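Local coordinates for putative beta-lactamase-inhibitor-like PepSY-like domain-containing protein (Bacteroides vulgatus ATCC 8482, PDB 3ELG) that is of unknown function but has a fold like that of beta-lactamase inhibitor protein and is probably a secreted, periplasmic PepSY-like protein, at residues K84-N89 / L107-G112. Residues are numbered along the deposited sequence; the frame is centred on the assembly and turned at random. Where two conformers were deposited one is given.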
loop_
_atom_site.group_PDB
_atom_site.type_symbol
_atom_site.label_atom_id
_atom_site.label_comp_id
_atom_site.label_asym_id
_atom_site.label_seq_id
_atom_site.Cartn_x
_atom_site.Cartn_y
_atom_site.Cartn_z
ATOM N N LYS A 84 -8.686 -8.714 13.078
ATOM C CA LYS A 84 -9.693 -9.371 13.910
ATOM C C LYS A 84 -11.038 -9.238 13.241
ATOM O O LYS A 84 -11.806 -10.196 13.092
ATOM C CB LYS A 84 -9.744 -8.726 15.297
ATOM C CG LYS A 84 -10.761 -9.297 16.236
ATOM C CD LYS A 84 -10.616 -8.694 17.628
ATOM C CE LYS A 84 -11.858 -8.956 18.473
ATOM N NZ LYS A 84 -11.862 -8.105 19.696
ATOM N N TYR A 85 -11.326 -8.017 12.836
ATOM C CA TYR A 85 -12.597 -7.723 12.203
ATOM C C TYR A 85 -12.755 -8.519 10.916
ATOM O O TYR A 85 -13.806 -9.087 10.639
ATOM C CB TYR A 85 -12.745 -6.228 11.944
ATOM C CG TYR A 85 -14.155 -5.851 11.630
ATOM C CD1 TYR A 85 -14.640 -5.958 10.339
ATOM C CD2 TYR A 85 -15.007 -5.401 12.633
ATOM C CE1 TYR A 85 -15.963 -5.638 10.043
ATOM C CE2 TYR A 85 -16.313 -5.075 12.353
ATOM C CZ TYR A 85 -16.782 -5.193 11.059
ATOM O OH TYR A 85 -18.082 -4.841 10.826
HETATM N N MSE A 86 -11.685 -8.560 10.134
HETATM C CA MSE A 86 -11.714 -9.220 8.825
HETATM C C MSE A 86 -11.945 -10.721 8.969
HETATM O O MSE A 86 -12.625 -11.343 8.167
HETATM C CB MSE A 86 -10.445 -8.991 8.034
HETATM C CG MSE A 86 -10.245 -7.545 7.682
HETATM SE SE MSE A 86 -11.619 -6.757 6.554
HETATM C CE MSE A 86 -11.328 -7.769 4.995
ATOM N N LYS A 87 -11.371 -11.264 10.026
ATOM C CA LYS A 87 -11.442 -12.707 10.280
ATOM C C LYS A 87 -12.871 -13.061 10.679
ATOM O O LYS A 87 -13.421 -14.093 10.277
ATOM C CB LYS A 87 -10.461 -13.106 11.379
ATOM C CG LYS A 87 -10.537 -14.591 11.714
ATOM C CD LYS A 87 -9.584 -15.397 10.824
ATOM N N ALA A 88 -13.484 -12.153 11.418
ATOM C CA ALA A 88 -14.822 -12.404 12.009
ATOM C C ALA A 88 -15.922 -12.210 10.983
ATOM O O ALA A 88 -17.018 -12.784 11.088
ATOM C CB ALA A 88 -15.058 -11.492 13.194
ATOM N N ASN A 89 -15.621 -11.376 9.993
ATOM C CA ASN A 89 -16.660 -10.828 9.095
ATOM C C ASN A 89 -16.481 -11.115 7.647
ATOM O O ASN A 89 -17.441 -11.196 6.898
ATOM C CB ASN A 89 -16.764 -9.337 9.283
ATOM C CG ASN A 89 -17.319 -8.978 10.588
ATOM O OD1 ASN A 89 -16.621 -8.495 11.481
ATOM N ND2 ASN A 89 -18.592 -9.266 10.757
ATOM N N LEU A 107 -9.266 -1.584 2.970
ATOM C CA LEU A 107 -8.824 -2.895 2.530
ATOM C C LEU A 107 -9.666 -3.405 1.393
ATOM O O LEU A 107 -10.866 -3.467 1.483
ATOM C CB LEU A 107 -8.893 -3.898 3.657
ATOM C CG LEU A 107 -7.825 -3.802 4.779
ATOM C CD1 LEU A 107 -7.818 -2.526 5.593
ATOM C CD2 LEU A 107 -7.886 -5.025 5.661
ATOM N N THR A 108 -9.001 -3.790 0.305
ATOM C CA THR A 108 -9.695 -4.273 -0.878
ATOM C C THR A 108 -9.534 -5.770 -1.012
ATOM O O THR A 108 -8.432 -6.334 -0.952
ATOM C CB THR A 108 -9.230 -3.600 -2.174
ATOM O OG1 THR A 108 -9.285 -2.187 -2.015
ATOM C CG2 THR A 108 -10.155 -4.019 -3.325
ATOM N N LEU A 109 -10.668 -6.435 -1.148
ATOM C CA LEU A 109 -10.674 -7.893 -1.245
ATOM C C LEU A 109 -10.506 -8.322 -2.703
ATOM O O LEU A 109 -10.631 -7.521 -3.644
ATOM C CB LEU A 109 -11.959 -8.512 -0.674
ATOM C CG LEU A 109 -12.295 -8.020 0.741
ATOM C CD1 LEU A 109 -13.544 -8.702 1.325
ATOM C CD2 LEU A 109 -11.098 -8.232 1.684
ATOM N N GLU A 110 -10.282 -9.611 -2.836
ATOM C CA GLU A 110 -10.036 -10.215 -4.146
ATOM C C GLU A 110 -11.214 -9.964 -5.082
ATOM O O GLU A 110 -11.045 -9.864 -6.298
ATOM C CB GLU A 110 -9.798 -11.728 -4.025
ATOM C CG GLU A 110 -11.091 -12.505 -3.837
ATOM C CD GLU A 110 -11.671 -12.394 -2.431
ATOM O OE1 GLU A 110 -10.995 -12.852 -1.472
ATOM O OE2 GLU A 110 -12.798 -11.848 -2.300
ATOM N N ASN A 111 -12.411 -9.910 -4.498
ATOM C CA ASN A 111 -13.657 -9.677 -5.258
ATOM C C ASN A 111 -13.958 -8.203 -5.527
ATOM O O ASN A 111 -14.965 -7.838 -6.133
ATOM C CB ASN A 111 -14.848 -10.388 -4.601
ATOM C CG ASN A 111 -15.345 -9.686 -3.343
ATOM O OD1 ASN A 111 -14.672 -8.825 -2.793
ATOM N ND2 ASN A 111 -16.534 -10.055 -2.887
ATOM N N GLY A 112 -13.052 -7.355 -5.081
ATOM C CA GLY A 112 -13.154 -5.941 -5.309
ATOM C C GLY A 112 -13.913 -5.136 -4.267
ATOM O O GLY A 112 -14.044 -3.922 -4.365
#
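Met86, a selenomethionine, overlaps Leu107 with its CG and reaches Leu109 with its terminal methyl; these are the two leucines that strand 104-109 turns toward helix 80-89. Its CG passes obliquely across the CD2 methyl of Leu107 at 4.0 Å, while the methyl CE runs on to meet CD2 of Leu109 tip to tip at 3.4 Å, tighter than ordinary van der Waals contact. Bends at both chi2 (-62°) and chi3 (-66°) curl the chain, and this brings CE to the second leucine. Both leucines are buried, and the contact is wholly apolar; the nearest backbones, at Met86 and Leu107, stay 9.4 Å apart between CA atoms, so the side chains alone bridge helix and strand. Leu109 ends the strand and opens a type I turn, closed by the bond from Gly112 N to Leu109 O (2.8 Å); within it the N-H of Asn111 makes a bent bond (130°) to Glu110 OE2, 3.0 Å from N. Helix 80-89 packs on one face of the antiparallel sheet in the C-terminal part of this BLIP-like fold, with Met86 also touching Thr95 of strand 95-101 and Val115 and Phe117 of strand 114-117, the neighbours that flank strand 104-109.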